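Local coordinates for phage tail sheath protein (Desulfitobacterium hafniense, PDB 3HXL) that probably assembles into the contractile tail sheath of a myovirus-type phage or related element, at residues S282-V294 / F312-D326. Sequence-based numbering, arbitrary orientation.
Sequences SLTYQGYDEAVDV and FLFTASDNQALVEQD
Asp326 swings its carboxylate anti to the backbone N (chi1 -177°) and brings it against Leu283, while Thr284 turns OG1 beside its own backbone N (chi1 -61°), where it accepts from Asp326 N. This exchange lies just beyond the second strand of a β-hairpin, strands 314-317 and 320-323 joined by a type I' turn, against which 282-294 lies in the subtilisin-like domain of the sheath protein. Two bonds run in opposite directions between the segments here, for Leu283 N in turn gives an almost straight bond to Asp326 OD2, 2.7 Å, arriving from above the carboxylate plane. Arg348 also pairs with OD2, and Asn344 holds OD1, so both carboxylate oxygens of this buried group are satisfied. Along strand 320-323 the two backbones bond three times: Tyr285 N to Val323 O, Val323 N to Gln286 O, and Tyr288 N to Ala321 O. Leu322 CD2 sits over one face of the Tyr285 ring, 4.1 Å from its centroid, a CH-pi contact. On the buried side the Tyr288 edge points at the Phe314 face in an offset T-shaped pair, planes at 71°; Trp269 stacks on Tyr288, whose hydroxyl is hydrogen-bonded to Glu77. Farther along, Val294 CG1 touches both Phe314 CB (3.5 Å) and Ala321 CB (3.6 Å). Ala291 CB packs against Ala321 CB, and nearby one water accepts from Ala321 N and donates to Tyr288 O and Ala291 O.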
# COMPACT_ATOMS: atom_id res chain seq x y z
N SER A 282 8.48 12.61 -10.75
CA SER A 282 7.09 12.96 -11.02
C SER A 282 6.51 11.90 -11.95
O SER A 282 7.21 11.41 -12.84
CB SER A 282 7.00 14.33 -11.68
OG SER A 282 5.72 14.53 -12.26
N LEU A 283 5.25 11.53 -11.75
CA LEU A 283 4.63 10.52 -12.60
C LEU A 283 4.14 11.09 -13.93
O LEU A 283 3.76 10.33 -14.82
CB LEU A 283 3.45 9.86 -11.87
CG LEU A 283 3.76 9.08 -10.59
CD1 LEU A 283 2.48 8.40 -10.09
CD2 LEU A 283 4.82 8.03 -10.88
N THR A 284 4.16 12.41 -14.07
CA THR A 284 3.70 13.06 -15.29
C THR A 284 4.31 12.44 -16.55
O THR A 284 5.53 12.35 -16.69
CB THR A 284 3.98 14.57 -15.26
OG1 THR A 284 3.27 15.16 -14.16
CG2 THR A 284 3.50 15.24 -16.56
N TYR A 285 3.42 12.03 -17.44
CA TYR A 285 3.79 11.41 -18.70
C TYR A 285 4.53 10.09 -18.59
O TYR A 285 5.19 9.65 -19.53
CB TYR A 285 4.57 12.39 -19.58
CG TYR A 285 3.71 12.94 -20.70
CD1 TYR A 285 2.44 13.48 -20.43
CD2 TYR A 285 4.14 12.90 -22.03
CE1 TYR A 285 1.63 13.95 -21.46
CE2 TYR A 285 3.34 13.37 -23.06
CZ TYR A 285 2.08 13.90 -22.77
OH TYR A 285 1.29 14.36 -23.80
N GLN A 286 4.43 9.45 -17.42
CA GLN A 286 5.03 8.13 -17.28
C GLN A 286 3.88 7.24 -17.72
O GLN A 286 2.71 7.60 -17.54
CB GLN A 286 5.40 7.82 -15.82
CG GLN A 286 6.58 8.62 -15.28
CD GLN A 286 7.26 7.92 -14.11
OE1 GLN A 286 7.86 8.56 -13.25
NE2 GLN A 286 7.17 6.60 -14.09
N GLY A 287 4.19 6.10 -18.30
CA GLY A 287 3.13 5.22 -18.74
C GLY A 287 2.74 4.21 -17.68
O GLY A 287 3.57 3.77 -16.89
N TYR A 288 1.46 3.86 -17.66
CA TYR A 288 0.95 2.86 -16.73
C TYR A 288 1.52 1.54 -17.24
O TYR A 288 1.19 1.10 -18.33
CB TYR A 288 -0.58 2.82 -16.81
CG TYR A 288 -1.24 1.81 -15.90
CD1 TYR A 288 -0.97 0.45 -16.01
CD2 TYR A 288 -2.16 2.22 -14.93
CE1 TYR A 288 -1.59 -0.48 -15.18
CE2 TYR A 288 -2.78 1.30 -14.09
CZ TYR A 288 -2.49 -0.05 -14.22
OH TYR A 288 -3.09 -0.95 -13.36
N ASP A 289 2.37 0.90 -16.44
CA ASP A 289 3.01 -0.35 -16.84
C ASP A 289 2.05 -1.41 -17.38
O ASP A 289 1.10 -1.81 -16.70
CB ASP A 289 3.80 -0.94 -15.67
CG ASP A 289 4.73 0.07 -15.04
OD1 ASP A 289 4.42 0.57 -13.94
OD2 ASP A 289 5.77 0.38 -15.66
N GLU A 290 2.31 -1.86 -18.61
CA GLU A 290 1.51 -2.91 -19.27
C GLU A 290 0.28 -2.39 -20.02
O GLU A 290 -0.38 -3.15 -20.74
CB GLU A 290 1.11 -4.04 -18.28
CG GLU A 290 0.37 -5.24 -18.89
CD GLU A 290 0.02 -6.33 -17.88
OE1 GLU A 290 0.21 -6.11 -16.67
OE2 GLU A 290 -0.45 -7.41 -18.31
N ALA A 291 -0.02 -1.10 -19.88
CA ALA A 291 -1.19 -0.52 -20.54
C ALA A 291 -0.93 -0.05 -21.96
O ALA A 291 0.13 0.50 -22.26
CB ALA A 291 -1.72 0.63 -19.71
N VAL A 292 -1.91 -0.24 -22.84
CA VAL A 292 -1.76 0.19 -24.22
C VAL A 292 -2.82 1.18 -24.68
O VAL A 292 -2.76 1.69 -25.80
CB VAL A 292 -1.73 -1.03 -25.17
CG1 VAL A 292 -0.58 -1.95 -24.79
CG2 VAL A 292 -3.06 -1.79 -25.11
N ASP A 293 -3.77 1.48 -23.81
CA ASP A 293 -4.83 2.43 -24.15
C ASP A 293 -5.48 2.86 -22.83
O ASP A 293 -5.14 2.33 -21.77
CB ASP A 293 -5.86 1.74 -25.06
CG ASP A 293 -6.66 2.72 -25.91
OD1 ASP A 293 -6.62 3.94 -25.64
OD2 ASP A 293 -7.33 2.27 -26.86
N VAL A 294 -6.40 3.82 -22.89
CA VAL A 294 -7.07 4.27 -21.68
C VAL A 294 -8.58 4.08 -21.88
O VAL A 294 -9.05 3.98 -23.01
CB VAL A 294 -6.75 5.77 -21.37
CG1 VAL A 294 -5.24 5.97 -21.37
CG2 VAL A 294 -7.41 6.68 -22.40
N PHE A 312 -6.71 13.06 -11.55
CA PHE A 312 -5.55 12.28 -12.00
C PHE A 312 -6.14 11.39 -13.10
O PHE A 312 -7.02 10.57 -12.84
CB PHE A 312 -5.02 11.45 -10.82
CG PHE A 312 -3.72 10.72 -11.11
CD1 PHE A 312 -3.71 9.61 -11.95
CD2 PHE A 312 -2.52 11.15 -10.54
CE1 PHE A 312 -2.51 8.94 -12.23
CE2 PHE A 312 -1.32 10.49 -10.81
CZ PHE A 312 -1.32 9.38 -11.65
N LEU A 313 -5.67 11.56 -14.33
CA LEU A 313 -6.19 10.79 -15.45
C LEU A 313 -5.13 10.33 -16.44
O LEU A 313 -4.05 10.93 -16.53
CB LEU A 313 -7.24 11.62 -16.19
CG LEU A 313 -6.68 12.90 -16.82
CD1 LEU A 313 -6.46 12.68 -18.32
CD2 LEU A 313 -7.65 14.04 -16.61
N PHE A 314 -5.45 9.28 -17.19
CA PHE A 314 -4.56 8.72 -18.19
C PHE A 314 -4.99 9.18 -19.58
O PHE A 314 -6.18 9.35 -19.84
CB PHE A 314 -4.60 7.19 -18.13
CG PHE A 314 -4.19 6.63 -16.81
CD1 PHE A 314 -2.84 6.52 -16.47
CD2 PHE A 314 -5.15 6.24 -15.88
CE1 PHE A 314 -2.46 6.05 -15.23
CE2 PHE A 314 -4.77 5.77 -14.63
CZ PHE A 314 -3.43 5.66 -14.30
N THR A 315 -4.01 9.37 -20.45
CA THR A 315 -4.26 9.77 -21.83
C THR A 315 -3.50 8.81 -22.73
O THR A 315 -2.34 8.49 -22.47
CB THR A 315 -3.77 11.23 -22.08
OG1 THR A 315 -4.49 12.12 -21.21
CG2 THR A 315 -4.01 11.63 -23.53
N ALA A 316 -4.17 8.34 -23.78
CA ALA A 316 -3.55 7.40 -24.71
C ALA A 316 -2.59 8.11 -25.66
O ALA A 316 -2.89 9.20 -26.15
CB ALA A 316 -4.62 6.67 -25.51
N SER A 317 -1.44 7.50 -25.90
CA SER A 317 -0.43 8.08 -26.79
C SER A 317 0.60 7.03 -27.19
O SER A 317 1.18 6.37 -26.34
CB SER A 317 0.27 9.24 -26.09
OG SER A 317 1.37 9.72 -26.86
N ASP A 318 0.81 6.86 -28.50
CA ASP A 318 1.79 5.90 -29.00
C ASP A 318 1.61 4.51 -28.36
O ASP A 318 2.58 3.87 -27.95
CB ASP A 318 3.21 6.43 -28.73
CG ASP A 318 4.29 5.63 -29.44
OD1 ASP A 318 4.23 5.53 -30.68
OD2 ASP A 318 5.20 5.11 -28.74
N ASN A 319 0.36 4.06 -28.30
CA ASN A 319 0.01 2.76 -27.74
C ASN A 319 0.36 2.60 -26.26
O ASN A 319 0.70 1.50 -25.80
CB ASN A 319 0.66 1.63 -28.54
CG ASN A 319 0.23 1.63 -29.99
OD1 ASN A 319 -0.97 1.64 -30.30
ND2 ASN A 319 1.20 1.63 -30.90
N GLN A 320 0.27 3.69 -25.52
CA GLN A 320 0.54 3.67 -24.09
C GLN A 320 -0.49 4.53 -23.37
O GLN A 320 -1.15 5.36 -23.98
CB GLN A 320 1.94 4.21 -23.79
CG GLN A 320 3.07 3.41 -24.44
CD GLN A 320 4.44 3.87 -23.98
OE1 GLN A 320 4.74 5.06 -23.98
NE2 GLN A 320 5.28 2.91 -23.58
N ALA A 321 -0.63 4.30 -22.06
CA ALA A 321 -1.55 5.05 -21.22
C ALA A 321 -0.66 5.95 -20.37
O ALA A 321 -0.08 5.49 -19.39
CB ALA A 321 -2.35 4.11 -20.34
N LEU A 322 -0.53 7.21 -20.74
CA LEU A 322 0.31 8.12 -19.99
C LEU A 322 -0.43 8.93 -18.94
O LEU A 322 -1.59 9.29 -19.13
CB LEU A 322 1.02 9.08 -20.94
CG LEU A 322 2.30 8.59 -21.63
CD1 LEU A 322 2.17 7.15 -22.07
CD2 LEU A 322 2.60 9.50 -22.81
N VAL A 323 0.23 9.18 -17.82
CA VAL A 323 -0.36 9.99 -16.77
C VAL A 323 -0.34 11.40 -17.36
O VAL A 323 0.72 11.91 -17.73
CB VAL A 323 0.50 9.97 -15.48
CG1 VAL A 323 -0.02 11.00 -14.48
CG2 VAL A 323 0.46 8.57 -14.86
N GLU A 324 -1.51 12.01 -17.48
CA GLU A 324 -1.60 13.36 -18.05
C GLU A 324 -0.80 14.32 -17.19
O GLU A 324 0.09 15.02 -17.68
CB GLU A 324 -3.07 13.80 -18.13
CG GLU A 324 -3.30 15.19 -18.74
CD GLU A 324 -2.86 15.29 -20.20
OE1 GLU A 324 -3.03 14.32 -20.96
OE2 GLU A 324 -2.35 16.36 -20.59
N GLN A 325 -1.15 14.37 -15.91
CA GLN A 325 -0.47 15.22 -14.93
C GLN A 325 -0.53 14.51 -13.59
O GLN A 325 -1.58 14.01 -13.19
CB GLN A 325 -1.13 16.60 -14.84
CG GLN A 325 -0.75 17.52 -15.98
CD GLN A 325 -1.10 18.97 -15.71
OE1 GLN A 325 -1.16 19.41 -14.56
NE2 GLN A 325 -1.32 19.73 -16.77
N ASP A 326 0.62 14.46 -12.92
CA ASP A 326 0.75 13.80 -11.62
C ASP A 326 0.29 14.79 -10.56
O ASP A 326 1.10 15.44 -9.90
CB ASP A 326 2.23 13.41 -11.42
CG ASP A 326 2.48 12.64 -10.13
OD1 ASP A 326 1.50 12.20 -9.48
OD2 ASP A 326 3.67 12.47 -9.78
O HOH W 1 4.26 15.56 -9.49
O HOH W 2 -1.52 14.77 -23.30
O HOH W 3 1.43 2.45 -20.79
O HOH W 4 -2.86 0.60 -28.21